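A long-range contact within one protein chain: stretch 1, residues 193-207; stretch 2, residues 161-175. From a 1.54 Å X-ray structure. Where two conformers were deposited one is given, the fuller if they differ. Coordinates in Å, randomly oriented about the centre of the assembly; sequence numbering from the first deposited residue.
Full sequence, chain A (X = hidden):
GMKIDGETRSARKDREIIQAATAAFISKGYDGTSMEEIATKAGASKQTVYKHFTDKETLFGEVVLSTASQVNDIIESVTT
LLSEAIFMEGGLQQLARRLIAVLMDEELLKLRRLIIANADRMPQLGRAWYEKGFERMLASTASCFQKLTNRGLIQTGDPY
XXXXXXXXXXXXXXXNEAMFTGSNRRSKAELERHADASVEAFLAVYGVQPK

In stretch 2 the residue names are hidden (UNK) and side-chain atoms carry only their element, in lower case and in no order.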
# COMPACT_ATOMS: atom_id res chain seq x y z
N ARG A 193 -2.73 -20.91 2.90
CA ARG A 193 -4.08 -20.83 2.30
C ARG A 193 -4.24 -19.58 1.44
O ARG A 193 -4.87 -19.62 0.37
CB ARG A 193 -5.20 -20.85 3.34
CG ARG A 193 -5.52 -22.21 3.95
CD ARG A 193 -6.95 -22.22 4.50
NE ARG A 193 -7.15 -21.16 5.49
CZ ARG A 193 -6.76 -21.21 6.78
NH1 ARG A 193 -6.15 -22.28 7.30
NH2 ARG A 193 -7.01 -20.15 7.56
N HIS A 194 -3.67 -18.48 1.93
CA HIS A 194 -3.73 -17.19 1.24
C HIS A 194 -2.94 -17.19 -0.07
O HIS A 194 -3.45 -16.80 -1.10
CB HIS A 194 -3.22 -16.07 2.14
CG HIS A 194 -3.42 -14.71 1.54
ND1 HIS A 194 -4.66 -14.11 1.51
CD2 HIS A 194 -2.57 -13.87 0.90
CE1 HIS A 194 -4.56 -12.94 0.91
NE2 HIS A 194 -3.32 -12.79 0.50
N ALA A 195 -1.68 -17.62 0.02
CA ALA A 195 -0.83 -17.71 -1.16
C ALA A 195 -1.48 -18.63 -2.22
O ALA A 195 -1.57 -18.27 -3.39
CB ALA A 195 0.56 -18.23 -0.76
N ASP A 196 -1.99 -19.78 -1.79
CA ASP A 196 -2.58 -20.76 -2.71
C ASP A 196 -3.83 -20.28 -3.41
O ASP A 196 -4.02 -20.52 -4.60
CB ASP A 196 -2.84 -22.10 -2.03
CG ASP A 196 -1.58 -22.75 -1.51
OD1 ASP A 196 -0.44 -22.25 -1.68
OD2 ASP A 196 -1.77 -23.79 -0.85
N ALA A 197 -4.70 -19.59 -2.66
CA ALA A 197 -5.89 -18.99 -3.24
C ALA A 197 -5.53 -17.91 -4.29
O ALA A 197 -6.15 -17.83 -5.34
CB ALA A 197 -6.78 -18.39 -2.12
N SER A 198 -4.49 -17.11 -4.01
CA SER A 198 -4.01 -16.08 -4.95
C SER A 198 -3.47 -16.73 -6.25
O SER A 198 -3.72 -16.27 -7.36
CB SER A 198 -2.91 -15.21 -4.33
OG SER A 198 -3.31 -14.67 -3.08
N VAL A 199 -2.70 -17.81 -6.09
CA VAL A 199 -2.16 -18.57 -7.23
C VAL A 199 -3.26 -19.23 -8.05
O VAL A 199 -3.20 -19.23 -9.28
CB VAL A 199 -1.11 -19.59 -6.75
CG1 VAL A 199 -0.73 -20.61 -7.87
CG2 VAL A 199 0.09 -18.86 -6.23
N GLU A 200 -4.28 -19.79 -7.40
CA GLU A 200 -5.42 -20.35 -8.13
C GLU A 200 -6.09 -19.32 -9.02
O GLU A 200 -6.38 -19.59 -10.18
CB GLU A 200 -6.44 -20.96 -7.17
CG GLU A 200 -7.62 -21.64 -7.84
CD GLU A 200 -8.55 -22.27 -6.82
OE1 GLU A 200 -8.16 -23.31 -6.25
OE2 GLU A 200 -9.66 -21.73 -6.60
N ALA A 201 -6.32 -18.13 -8.47
CA ALA A 201 -6.93 -17.06 -9.25
C ALA A 201 -6.01 -16.62 -10.39
O ALA A 201 -6.43 -16.40 -11.52
CB ALA A 201 -7.27 -15.88 -8.34
N PHE A 202 -4.72 -16.46 -10.09
CA PHE A 202 -3.71 -16.11 -11.08
C PHE A 202 -3.70 -17.09 -12.26
O PHE A 202 -3.68 -16.65 -13.42
CB PHE A 202 -2.32 -16.04 -10.45
CG PHE A 202 -1.22 -15.70 -11.43
CD1 PHE A 202 -0.88 -14.38 -11.68
CD2 PHE A 202 -0.53 -16.71 -12.09
CE1 PHE A 202 0.14 -14.09 -12.56
CE2 PHE A 202 0.48 -16.42 -13.00
CZ PHE A 202 0.80 -15.11 -13.23
N LEU A 203 -3.70 -18.40 -11.99
CA LEU A 203 -3.70 -19.40 -13.06
C LEU A 203 -5.01 -19.44 -13.85
O LEU A 203 -4.99 -19.82 -15.03
CB LEU A 203 -3.32 -20.80 -12.54
CG LEU A 203 -1.83 -20.91 -12.18
CD1 LEU A 203 -1.54 -22.22 -11.46
CD2 LEU A 203 -0.94 -20.76 -13.39
N ALA A 204 -6.13 -19.03 -13.23
CA ALA A 204 -7.41 -18.92 -13.93
C ALA A 204 -7.31 -17.93 -15.08
O ALA A 204 -7.95 -18.11 -16.11
CB ALA A 204 -8.54 -18.56 -12.98
N VAL A 205 -6.50 -16.89 -14.92
CA VAL A 205 -6.26 -15.90 -15.96
C VAL A 205 -5.07 -16.23 -16.87
O VAL A 205 -5.16 -16.12 -18.10
CB VAL A 205 -5.87 -14.49 -15.34
CG1 VAL A 205 -5.76 -13.43 -16.45
CG2 VAL A 205 -6.80 -14.06 -14.24
N TYR A 206 -3.94 -16.60 -16.26
CA TYR A 206 -2.67 -16.73 -16.98
C TYR A 206 -2.15 -18.14 -17.24
O TYR A 206 -1.07 -18.32 -17.83
CB TYR A 206 -1.60 -15.90 -16.29
CG TYR A 206 -1.95 -14.43 -16.23
CD1 TYR A 206 -2.00 -13.66 -17.41
CD2 TYR A 206 -2.22 -13.80 -15.04
CE1 TYR A 206 -2.32 -12.32 -17.38
CE2 TYR A 206 -2.55 -12.45 -14.99
CZ TYR A 206 -2.59 -11.71 -16.17
OH TYR A 206 -2.90 -10.38 -16.15
N GLY A 207 -2.88 -19.15 -16.77
CA GLY A 207 -2.47 -20.53 -17.00
C GLY A 207 -2.75 -20.97 -18.42
O GLY A 207 -3.50 -20.31 -19.13
N UNK A 161 2.59 -6.55 -16.20
CA UNK A 161 1.20 -6.40 -15.70
C UNK A 161 0.79 -7.65 -14.93
O UNK A 161 0.26 -7.53 -13.81
c UNK A 161 0.23 -6.14 -16.85
c UNK A 161 -2.11 -5.80 -17.71
c UNK A 161 -1.43 -4.73 -15.61
c UNK A 161 -1.26 -5.93 -16.47
N UNK A 162 1.10 -8.81 -15.49
CA UNK A 162 0.79 -10.13 -14.87
C UNK A 162 1.50 -10.24 -13.53
O UNK A 162 0.91 -10.68 -12.56
c UNK A 162 1.19 -11.24 -15.77
N UNK A 163 2.75 -9.78 -13.46
CA UNK A 163 3.48 -9.77 -12.19
C UNK A 163 2.75 -8.89 -11.18
O UNK A 163 2.53 -9.33 -10.04
c UNK A 163 4.96 -9.31 -12.39
N UNK A 164 2.33 -7.68 -11.58
CA UNK A 164 1.62 -6.79 -10.64
C UNK A 164 0.30 -7.44 -10.18
O UNK A 164 -0.10 -7.25 -9.05
o UNK A 164 0.27 -5.40 -12.14
c UNK A 164 1.35 -5.40 -11.23
N UNK A 165 -0.35 -8.21 -11.06
CA UNK A 165 -1.58 -8.94 -10.69
C UNK A 165 -1.35 -10.00 -9.63
O UNK A 165 -2.12 -10.10 -8.67
c UNK A 165 -2.90 -8.45 -12.78
n UNK A 165 -3.69 -6.64 -13.71
c UNK A 165 -3.87 -7.63 -14.57
c UNK A 165 -3.06 -7.13 -12.59
n UNK A 165 -3.38 -8.73 -14.04
c UNK A 165 -2.30 -9.51 -11.90
N UNK A 166 -0.27 -10.79 -9.78
CA UNK A 166 0.08 -11.79 -8.76
C UNK A 166 0.37 -11.07 -7.43
O UNK A 166 -0.19 -11.43 -6.39
c UNK A 166 1.31 -12.63 -9.19
c UNK A 166 3.05 -14.39 -8.56
c UNK A 166 1.74 -13.67 -8.15
c UNK A 166 0.59 -14.69 -7.80
N UNK A 167 1.25 -10.08 -7.45
CA UNK A 167 1.61 -9.34 -6.24
C UNK A 167 0.39 -8.65 -5.61
O UNK A 167 0.22 -8.70 -4.38
c UNK A 167 6.75 -9.91 -6.56
c UNK A 167 5.00 -8.64 -5.48
c UNK A 167 6.32 -9.14 -5.50
c UNK A 167 2.72 -8.32 -6.50
c UNK A 167 5.87 -10.17 -7.59
c UNK A 167 4.56 -9.67 -7.57
c UNK A 167 4.11 -8.91 -6.52
N UNK A 168 -0.44 -8.06 -6.45
CA UNK A 168 -1.64 -7.38 -5.97
C UNK A 168 -2.63 -8.33 -5.30
O UNK A 168 -3.12 -8.04 -4.21
N UNK A 169 -2.89 -9.48 -5.92
CA UNK A 169 -3.80 -10.46 -5.30
C UNK A 169 -3.25 -10.99 -4.00
O UNK A 169 -3.97 -11.16 -3.01
c UNK A 169 -5.02 -11.06 -7.32
c UNK A 169 -4.39 -12.54 -9.41
se UNK A 169 -5.79 -12.44 -8.37
c UNK A 169 -4.16 -11.56 -6.27
N UNK A 170 -1.94 -11.25 -3.99
CA UNK A 170 -1.28 -11.80 -2.83
C UNK A 170 -1.20 -10.84 -1.66
O UNK A 170 -1.32 -11.26 -0.50
c UNK A 170 1.02 -13.00 -2.31
c UNK A 170 2.43 -13.07 -2.96
c UNK A 170 0.16 -12.19 -3.23
c UNK A 170 0.39 -14.39 -2.17
N UNK A 171 -0.95 -9.56 -1.93
CA UNK A 171 -0.63 -8.62 -0.86
C UNK A 171 -1.63 -7.52 -0.55
O UNK A 171 -1.46 -6.86 0.46
c UNK A 171 1.91 -8.93 -1.32
c UNK A 171 3.13 -8.21 -1.90
c UNK A 171 2.21 -9.55 0.03
c UNK A 171 0.72 -7.97 -1.20
N UNK A 172 -2.66 -7.37 -1.38
CA UNK A 172 -3.60 -6.25 -1.15
C UNK A 172 -4.13 -6.25 0.30
O UNK A 172 -4.05 -5.24 0.97
c UNK A 172 -6.86 -4.86 -1.56
c UNK A 172 -5.58 -4.95 -2.01
c UNK A 172 -6.18 -2.76 -1.97
n UNK A 172 -7.23 -3.53 -1.54
c UNK A 172 -6.06 -1.40 -2.09
c UNK A 172 -4.76 -6.20 -2.18
c UNK A 172 -4.88 -0.89 -2.54
c UNK A 172 -3.92 -3.13 -2.75
c UNK A 172 -5.13 -3.65 -2.27
c UNK A 172 -3.81 -1.73 -2.89
N UNK A 173 -4.66 -7.36 0.79
CA UNK A 173 -5.18 -7.41 2.16
C UNK A 173 -4.04 -7.38 3.20
O UNK A 173 -4.01 -6.48 4.02
c UNK A 173 -6.48 -8.79 3.85
c UNK A 173 -7.51 -8.20 1.65
c UNK A 173 -8.59 -9.31 1.67
c UNK A 173 -6.21 -8.56 2.38
N UNK A 174 -3.11 -8.36 3.17
CA UNK A 174 -2.09 -8.31 4.24
C UNK A 174 -1.23 -7.06 4.35
O UNK A 174 -0.97 -6.61 5.49
c UNK A 174 -1.70 -10.14 2.79
c UNK A 174 -2.94 -9.52 2.30
c UNK A 174 -1.26 -9.58 3.99
N UNK A 175 -0.82 -6.51 3.21
CA UNK A 175 0.03 -5.31 3.24
C UNK A 175 -0.72 -4.10 3.77
O UNK A 175 -0.24 -3.35 4.61
se UNK A 175 3.14 -4.16 2.97
c UNK A 175 1.63 -3.91 1.85
c UNK A 175 0.65 -5.02 1.86
c UNK A 175 3.91 -5.42 1.94

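Position 161 has four side-chain carbons, forked at the second. None comes within 4.5 Å of stretch 1. This is L161.

Position 162 has one carbon. It lies over one face of the Y206 ring, 3.8 Å from CZ to CB, a CH-pi contact. The residue is A162. Its O is 3.5 Å from F202 CE1, at the edge of that ring.

Position 163 also has a single carbon, pointing away. It is A163.

Position 164 has one carbon, then one oxygen, out of reach. This is S164.

Position 165 has one carbon, then a five-membered ring of three carbons and two nitrogens. One nitrogen meets the Y206 hydroxyl. The residue is H165, and the hydrogen bond runs between H165 ND1 and Y206 OH at 2.7 Å. Either could be the donor.

Position 166 has four carbons, forked at the second. Its CB is 3.7 Å from F202 CD1. This is L166.

Position 167 has one carbon, then a six-carbon ring, out of reach. It is F167.

Position 168 has no side-chain atoms. It is G168.

Position 169 has two carbons, selenium and one carbon, unbranched. It packs on A201 and F202. This is M169, as selenomethionine. SE is 3.7 Å from A201 CB, and CE is 4.2 Å from F202 CB.

Position 170 has four carbons, forked at the second, beside A195 and S198. It is L170. Its CD1 is 3.7 Å from A195 CA. Its O accepts a hydrogen bond from H194 NE2 at 2.7 Å.

Position 171 has four carbons, forked at the second, pointing away. It is L171.

Position 172 has one carbon, then fused five- and six-membered rings holding eight carbons and one nitrogen. Its end leads away. It is W172.

Position 173 has four carbons, forked at the first, with one arm two carbons long. It is I173.

Position 174 has three carbons closing a ring onto the backbone N. One approaches H194. This is P174, with CD 3.8 Å from H194 NE2.

Position 175 has two carbons, selenium and one carbon, out of reach. It is M175, also selenomethionine.

The two helices run roughly antiparallel, at 146°. Apolar packing by A195, A201 and F202 on L166, M169 and L170 fills the middle. The H194 and Y206 hydrogen bonds add polar ties towards the two ends. S198 OG bonds within its own helix, to H194 O (2.9 Å), so this small residue sits close to L170 with its hydroxyl satisfied.

Stretch 2, residues 161-175: LAASHLFGMLLWIPM
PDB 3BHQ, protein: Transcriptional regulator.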